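Local coordinates for protein formiminotetrahydrofolate cyclodeaminase (Thermotoga maritima, PDB 1O5H) that probably catalyses the cyclodeamination of 5-formiminotetrahydrofolate, releasing ammonia and forming 5,10-methenyltetrahydrofolate, at residues Cys48-Met53 with Leu151-Leu156; Asp130-Leu135 with Ala193-Cys198. One frame throughout, in Å; residues are numbered along the deposited sequence.

Contact 1: Cys48-Met53 with Leu151-Leu156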
ATOM      1  N   CYS A  48      -7.086   5.409   3.799  1.00 38.26           N
ATOM      2  CA  CYS A  48      -8.088   6.278   4.408  1.00 38.81           C
ATOM      3  C   CYS A  48      -9.483   5.856   3.973  1.00 40.60           C
ATOM      4  O   CYS A  48     -10.433   5.854   4.775  1.00 43.63           O
ATOM      5  CB  CYS A  48      -7.835   7.749   4.076  1.00 38.69           C
ATOM      6  SG  CYS A  48      -6.322   8.430   4.834  1.00 48.11           S
ATOM      7  N   ALA A  49      -9.620   5.461   2.717  1.00 39.77           N
ATOM      8  CA  ALA A  49     -10.902   4.963   2.252  1.00 39.59           C
ATOM      9  C   ALA A  49     -11.370   3.727   3.011  1.00 39.36           C
ATOM     10  O   ALA A  49     -12.545   3.624   3.337  1.00 38.69           O
ATOM     11  CB  ALA A  49     -10.883   4.702   0.767  1.00 41.43           C
ATOM     12  N   LEU A  50     -10.478   2.792   3.320  1.00 39.82           N
ATOM     13  CA  LEU A  50     -10.921   1.664   4.137  1.00 39.31           C
ATOM     14  C   LEU A  50     -11.402   2.165   5.498  1.00 40.80           C
ATOM     15  O   LEU A  50     -12.461   1.760   5.979  1.00 39.36           O
ATOM     16  CB  LEU A  50      -9.836   0.620   4.290  1.00 38.96           C
ATOM     17  CG  LEU A  50      -9.424  -0.060   2.985  1.00 43.12           C
ATOM     18  CD1 LEU A  50      -8.025  -0.606   3.140  1.00 49.76           C
ATOM     19  CD2 LEU A  50     -10.386  -1.167   2.576  1.00 31.27           C
ATOM     20  N   ALA A  51     -10.654   3.078   6.112  1.00 41.76           N
ATOM     21  CA  ALA A  51     -11.059   3.567   7.416  1.00 42.11           C
ATOM     22  C   ALA A  51     -12.419   4.218   7.295  1.00 44.60           C
ATOM     23  O   ALA A  51     -13.279   4.046   8.162  1.00 47.94           O
ATOM     24  CB  ALA A  51     -10.075   4.534   7.945  1.00 42.49           C
ATOM     25  N   GLU A  52     -12.624   4.965   6.219  1.00 44.20           N
ATOM     26  CA  GLU A  52     -13.918   5.547   5.977  1.00 45.66           C
ATOM     27  C   GLU A  52     -15.004   4.469   5.831  1.00 49.16           C
ATOM     28  O   GLU A  52     -16.106   4.615   6.382  1.00 49.27           O
ATOM     29  CB  GLU A  52     -13.873   6.432   4.745  1.00 45.30           C
ATOM     30  CG  GLU A  52     -15.081   7.333   4.632  1.00 48.26           C
ATOM     31  CD  GLU A  52     -14.993   8.317   3.489  1.00 49.38           C
ATOM     32  OE1 GLU A  52     -13.877   8.647   3.052  1.00 53.45           O
ATOM     33  OE2 GLU A  52     -16.056   8.769   3.032  1.00 51.83           O
HETATM   34  N   MSE A  53     -14.697   3.387   5.108  1.00 51.55           N
HETATM   35  CA  MSE A  53     -15.662   2.310   4.929  1.00 55.44           C
HETATM   36  C   MSE A  53     -16.097   1.741   6.258  1.00 50.54           C
HETATM   37  O   MSE A  53     -17.282   1.655   6.529  1.00 52.34           O
HETATM   38  CB  MSE A  53     -15.102   1.214   4.062  1.00 54.33           C
HETATM   39  CG  MSE A  53     -15.869  -0.092   4.131  1.00 57.66           C
HETATM   40 SE   MSE A  53     -15.019  -1.291   2.857  1.00 75.88          SE
HETATM   41  CE  MSE A  53     -16.105  -3.098   3.251  1.00 70.12           C
ATOM     42  N   LEU A 151      -7.686  -3.656   9.872  1.00 35.13           N
ATOM     43  CA  LEU A 151      -6.348  -4.213   9.948  1.00 34.06           C
ATOM     44  C   LEU A 151      -5.652  -3.939   8.644  1.00 35.67           C
ATOM     45  O   LEU A 151      -4.525  -3.476   8.618  1.00 39.55           O
ATOM     46  CB  LEU A 151      -6.402  -5.710  10.178  1.00 31.57           C
ATOM     47  CG  LEU A 151      -5.602  -6.242  11.360  1.00 36.79           C
ATOM     48  CD1 LEU A 151      -5.555  -7.718  11.250  1.00 33.47           C
ATOM     49  CD2 LEU A 151      -4.175  -5.655  11.459  1.00 30.48           C
ATOM     50  N   ASN A 152      -6.351  -4.191   7.552  1.00 35.87           N
ATOM     51  CA  ASN A 152      -5.789  -3.980   6.257  1.00 35.50           C
ATOM     52  C   ASN A 152      -5.333  -2.563   6.177  1.00 35.03           C
ATOM     53  O   ASN A 152      -4.227  -2.287   5.693  1.00 36.82           O
ATOM     54  CB  ASN A 152      -6.832  -4.263   5.185  1.00 37.30           C
ATOM     55  CG  ASN A 152      -7.078  -5.732   5.002  1.00 38.36           C
ATOM     56  OD1 ASN A 152      -6.424  -6.579   5.639  1.00 44.14           O
ATOM     57  ND2 ASN A 152      -7.991  -6.056   4.109  1.00 33.90           N
ATOM     58  N   ALA A 153      -6.168  -1.651   6.667  1.00 32.58           N
ATOM     59  CA  ALA A 153      -5.823  -0.248   6.571  1.00 32.30           C
ATOM     60  C   ALA A 153      -4.625   0.068   7.456  1.00 33.66           C
ATOM     61  O   ALA A 153      -3.774   0.872   7.079  1.00 37.28           O
ATOM     62  CB  ALA A 153      -6.976   0.616   6.888  1.00 32.09           C
ATOM     63  N   ALA A 154      -4.499  -0.605   8.592  1.00 32.24           N
ATOM     64  CA  ALA A 154      -3.322  -0.386   9.436  1.00 31.85           C
ATOM     65  C   ALA A 154      -2.057  -0.857   8.741  1.00 34.59           C
ATOM     66  O   ALA A 154      -1.005  -0.185   8.749  1.00 39.03           O
ATOM     67  CB  ALA A 154      -3.481  -1.061  10.744  1.00 29.28           C
ATOM     68  N   ASP A 155      -2.135  -2.012   8.114  1.00 33.35           N
ATOM     69  CA  ASP A 155      -0.959  -2.476   7.425  1.00 33.87           C
ATOM     70  C   ASP A 155      -0.543  -1.485   6.312  1.00 34.46           C
ATOM     71  O   ASP A 155       0.633  -1.110   6.221  1.00 36.89           O
ATOM     72  CB  ASP A 155      -1.154  -3.908   6.962  1.00 32.64           C
ATOM     73  CG  ASP A 155      -1.037  -4.906   8.115  1.00 35.60           C
ATOM     74  OD1 ASP A 155      -0.082  -4.782   8.899  1.00 39.70           O
ATOM     75  OD2 ASP A 155      -1.827  -5.860   8.317  1.00 45.73           O
ATOM     76  N   LEU A 156      -1.498  -1.006   5.516  1.00 32.33           N
ATOM     77  CA  LEU A 156      -1.145  -0.066   4.456  1.00 32.41           C
ATOM     78  C   LEU A 156      -0.620   1.230   5.053  1.00 32.09           C
ATOM     79  O   LEU A 156       0.425   1.720   4.641  1.00 28.83           O
ATOM     80  CB  LEU A 156      -2.338   0.218   3.562  1.00 33.64           C
ATOM     81  CG  LEU A 156      -2.930  -1.019   2.907  1.00 30.52           C
ATOM     82  CD1 LEU A 156      -4.153  -0.606   2.130  1.00 24.78           C
ATOM     83  CD2 LEU A 156      -1.910  -1.692   2.014  1.00 23.08           C
TER

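Contact 2: Asp130-Leu135 with Ala193-Cys198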
ATOM      1  N   ASP A 130      -2.467  10.820  11.455  1.00 38.04           N
ATOM      2  CA  ASP A 130      -3.895  10.984  11.686  1.00 38.60           C
ATOM      3  C   ASP A 130      -4.629   9.702  11.395  1.00 37.52           C
ATOM      4  O   ASP A 130      -5.474   9.307  12.162  1.00 36.04           O
ATOM      5  CB  ASP A 130      -4.461  12.098  10.825  1.00 40.05           C
ATOM      6  CG  ASP A 130      -3.969  13.457  11.254  1.00 45.22           C
ATOM      7  OD1 ASP A 130      -3.623  13.601  12.457  1.00 45.90           O
ATOM      8  OD2 ASP A 130      -3.903  14.429  10.463  1.00 45.96           O
ATOM      9  N   LEU A 131      -4.295   9.051  10.282  1.00 37.18           N
ATOM     10  CA  LEU A 131      -4.983   7.838   9.895  1.00 34.50           C
ATOM     11  C   LEU A 131      -4.795   6.809  10.972  1.00 34.70           C
ATOM     12  O   LEU A 131      -5.744   6.158  11.373  1.00 34.57           O
ATOM     13  CB  LEU A 131      -4.467   7.323   8.556  1.00 34.67           C
ATOM     14  CG  LEU A 131      -4.982   5.948   8.116  1.00 34.19           C
ATOM     15  CD1 LEU A 131      -6.491   5.962   7.999  1.00 25.66           C
ATOM     16  CD2 LEU A 131      -4.357   5.490   6.795  1.00 34.43           C
ATOM     17  N   ALA A 132      -3.575   6.687  11.472  1.00 36.65           N
ATOM     18  CA  ALA A 132      -3.292   5.678  12.484  1.00 38.59           C
ATOM     19  C   ALA A 132      -4.182   5.883  13.688  1.00 38.49           C
ATOM     20  O   ALA A 132      -4.806   4.956  14.131  1.00 40.72           O
ATOM     21  CB  ALA A 132      -1.845   5.715  12.884  1.00 38.01           C
ATOM     22  N   HIS A 133      -4.258   7.102  14.202  1.00 40.82           N
ATOM     23  CA  HIS A 133      -5.085   7.389  15.375  1.00 43.06           C
ATOM     24  C   HIS A 133      -6.543   7.025  15.146  1.00 44.89           C
ATOM     25  O   HIS A 133      -7.219   6.557  16.071  1.00 47.96           O
ATOM     26  CB  HIS A 133      -4.966   8.850  15.851  1.00 43.51           C
ATOM     27  CG  HIS A 133      -3.773   9.108  16.728  1.00 55.20           C
ATOM     28  ND1 HIS A 133      -3.672   8.623  18.017  1.00 61.12           N
ATOM     29  CD2 HIS A 133      -2.628   9.800  16.501  1.00 65.14           C
ATOM     30  CE1 HIS A 133      -2.517   9.001  18.543  1.00 62.12           C
ATOM     31  NE2 HIS A 133      -1.864   9.716  17.644  1.00 65.51           N
ATOM     32  N   GLU A 134      -7.036   7.206  13.926  1.00 43.52           N
ATOM     33  CA  GLU A 134      -8.414   6.852  13.647  1.00 43.09           C
ATOM     34  C   GLU A 134      -8.595   5.346  13.586  1.00 42.10           C
ATOM     35  O   GLU A 134      -9.628   4.809  14.025  1.00 42.48           O
ATOM     36  CB  GLU A 134      -8.909   7.489  12.357  1.00 44.92           C
ATOM     37  CG  GLU A 134      -8.789   9.012  12.285  1.00 52.84           C
ATOM     38  CD  GLU A 134      -9.678   9.769  13.258  1.00 60.19           C
ATOM     39  OE1 GLU A 134      -9.957   9.283  14.371  1.00 67.69           O
ATOM     40  OE2 GLU A 134     -10.088  10.891  12.914  1.00 69.11           O
ATOM     41  N   LEU A 135      -7.585   4.663  13.050  1.00 39.96           N
ATOM     42  CA  LEU A 135      -7.625   3.216  12.960  1.00 35.60           C
ATOM     43  C   LEU A 135      -7.611   2.684  14.350  1.00 36.97           C
ATOM     44  O   LEU A 135      -8.284   1.707  14.625  1.00 39.47           O
ATOM     45  CB  LEU A 135      -6.467   2.659  12.143  1.00 35.97           C
ATOM     46  CG  LEU A 135      -6.587   2.924  10.638  1.00 35.14           C
ATOM     47  CD1 LEU A 135      -5.484   2.308   9.848  1.00 29.72           C
ATOM     48  CD2 LEU A 135      -7.903   2.401  10.116  1.00 37.52           C
ATOM     49  N   ALA A 193       6.857   7.407  16.220  1.00 38.76           N
ATOM     50  CA  ALA A 193       6.505   6.754  17.464  1.00 36.18           C
ATOM     51  C   ALA A 193       5.000   6.661  17.580  1.00 37.68           C
ATOM     52  O   ALA A 193       4.466   5.601  17.952  1.00 39.08           O
ATOM     53  CB  ALA A 193       7.108   7.465  18.633  1.00 32.56           C
ATOM     54  N   GLN A 194       4.317   7.745  17.207  1.00 37.10           N
ATOM     55  CA  GLN A 194       2.862   7.794  17.275  1.00 39.44           C
ATOM     56  C   GLN A 194       2.290   6.736  16.368  1.00 40.04           C
ATOM     57  O   GLN A 194       1.500   5.894  16.805  1.00 43.57           O
ATOM     58  CB  GLN A 194       2.339   9.191  16.962  1.00 37.14           C
ATOM     59  CG  GLN A 194       2.434  10.132  18.195  1.00 42.30           C
ATOM     60  CD  GLN A 194       2.078  11.574  17.872  1.00 47.59           C
ATOM     61  OE1 GLN A 194       1.102  11.823  17.160  1.00 67.02           O
ATOM     62  NE2 GLN A 194       2.874  12.536  18.390  1.00 66.35           N
ATOM     63  N   ILE A 195       2.772   6.716  15.133  1.00 39.24           N
ATOM     64  CA  ILE A 195       2.326   5.764  14.153  1.00 38.20           C
ATOM     65  C   ILE A 195       2.646   4.302  14.543  1.00 42.01           C
ATOM     66  O   ILE A 195       1.765   3.452  14.490  1.00 42.77           O
ATOM     67  CB  ILE A 195       2.901   6.121  12.766  1.00 37.12           C
ATOM     68  CG1 ILE A 195       2.267   7.412  12.248  1.00 38.57           C
ATOM     69  CG2 ILE A 195       2.636   5.000  11.766  1.00 25.13           C
ATOM     70  CD1 ILE A 195       2.913   7.910  11.015  1.00 30.95           C
ATOM     71  N   GLU A 196       3.885   4.006  14.935  1.00 42.79           N
ATOM     72  CA  GLU A 196       4.213   2.661  15.417  1.00 43.79           C
ATOM     73  C   GLU A 196       3.295   2.228  16.531  1.00 44.21           C
ATOM     74  O   GLU A 196       2.781   1.105  16.498  1.00 44.85           O
ATOM     75  CB  GLU A 196       5.629   2.599  15.973  1.00 45.82           C
ATOM     76  CG  GLU A 196       6.689   2.179  14.973  1.00 57.94           C
ATOM     77  CD  GLU A 196       6.275   0.955  14.177  1.00 73.28           C
ATOM     78  OE1 GLU A 196       6.029  -0.121  14.792  1.00 73.93           O
ATOM     79  OE2 GLU A 196       6.186   1.081  12.927  1.00 71.22           O
ATOM     80  N   GLY A 197       3.103   3.121  17.511  1.00 40.22           N
ATOM     81  CA  GLY A 197       2.321   2.811  18.674  1.00 37.58           C
ATOM     82  C   GLY A 197       0.925   2.422  18.296  1.00 38.69           C
ATOM     83  O   GLY A 197       0.504   1.307  18.601  1.00 38.45           O
ATOM     84  N   CYS A 198       0.207   3.335  17.633  1.00 38.77           N
ATOM     85  CA  CYS A 198      -1.130   3.022  17.139  1.00 40.00           C
ATOM     86  C   CYS A 198      -1.131   1.703  16.359  1.00 39.80           C
ATOM     87  O   CYS A 198      -1.956   0.831  16.572  1.00 41.03           O
ATOM     88  CB  CYS A 198      -1.629   4.144  16.243  1.00 40.30           C
ATOM     89  SG  CYS A 198      -2.126   5.648  17.127  1.00 51.47           S
TER

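Contact 1: Cys48-Met53 with Leu151-Leu156
N152 ND2 forms a hydrogen bond with OD1 of N167 of the second subunit, while the root of the same side chain, N152 CB, lies 4.4 Å from L50 CD1 within this chain. The residue therefore serves two neighbours at once: its amide is committed to the subunit interface and its aliphatic part lies against the apolar seam. L50 does most of the work in that seam. L50 CB meets A153 CB at 3.9 Å, and L50 CD1 reaches L156 CD1 at 4.0 Å. A chi1 of -64° sets CG of L50 beside the backbone N and anti to the carbonyl carbon, and from there CD1 meets L156. The leucine side chains of L50 and L156 cross at about a right angle, one methyl of each making the touch. The methyl of A153 meets both CB and CD1 of L50, with A153 CB 4.1 Å from L50 CD1, and it also packs against L135 of helix 107-141. A51, beside L50, borders the seam and packs its methyl on the same helix, against L131, L135 and L138. Nothing polar links the two segments to each other, and all five touching residues are buried. The small A153 probably lets the backbones come this close: the CA atoms of L50 and A153 are 6.0 Å apart, and the axes approach to 8.6 Å. With N-to-C directions 158° apart, this is near-antiparallel helix packing of the sort found in all-helical bundles, placed here where the bundle also faces its dimer mate.

Contact 2: Asp130-Leu135 with Ala193-Cys198
The imidazole of H133 turns one face to C198, whose SG stands 3.7 Å from the ring centroid and 21° off the ring normal. This is a sulfur-aromatic contact made over the face, with the sulfur displaced toward the ND1 and CE1 side; C198 SG is nearest to H133 ND1, at 3.5 Å. In C198 the first torsion places SG beside its own backbone N and anti to the carbonyl carbon. Q194 comes to the same imidazole from a different direction. Its chain runs extended beyond CG and brings Q194 OE1 to the ring edge, near the ring plane, 3.7 Å from H133 NE2, which is too long to count as a hydrogen bond. The amide and ring planes are inclined at 55° to each other. Deeper in, A132 CB faces C198 CB at 3.7 Å, and I195 CG1 lies at the margin of that methyl; I195 continues onto F161 of helix 147-172. The two helices run nearly parallel, 26° apart. With H133 replaced by an alanine, C198 SG would probably lose the ring face it rests on, and Q194 OE1 its neighbour at the edge, opening a gap along the partly exposed side of the seam. With neither a hydrogen bond nor a salt bridge across it, this pairing rests on apolar contact inside and on a polarisable sulfur against a ring further out, where the Q194 amide oxygen merely approaches the ring edge.

Overall arrangement
Contacts 1 and 2 lie 12 Å apart between centres, each about 11 Å from the centre of the chain, and use four of its six helices. Their segments alternate along the sequence: helix 36-56 gives the first to contact 1, helix 107-141 the next to contact 2, and helices 147-172 and 178-206 then close them in that order. Helix 107-141 ties the two together, since L135 packs on A51 and A153 and L131 also reaches A51. Through these two leucines the apolar packing of both contacts is joined, in an all-helical chain whose fold was new when solved. The second subunit borders contact 1, while no other chain of the assembly touches contact 2.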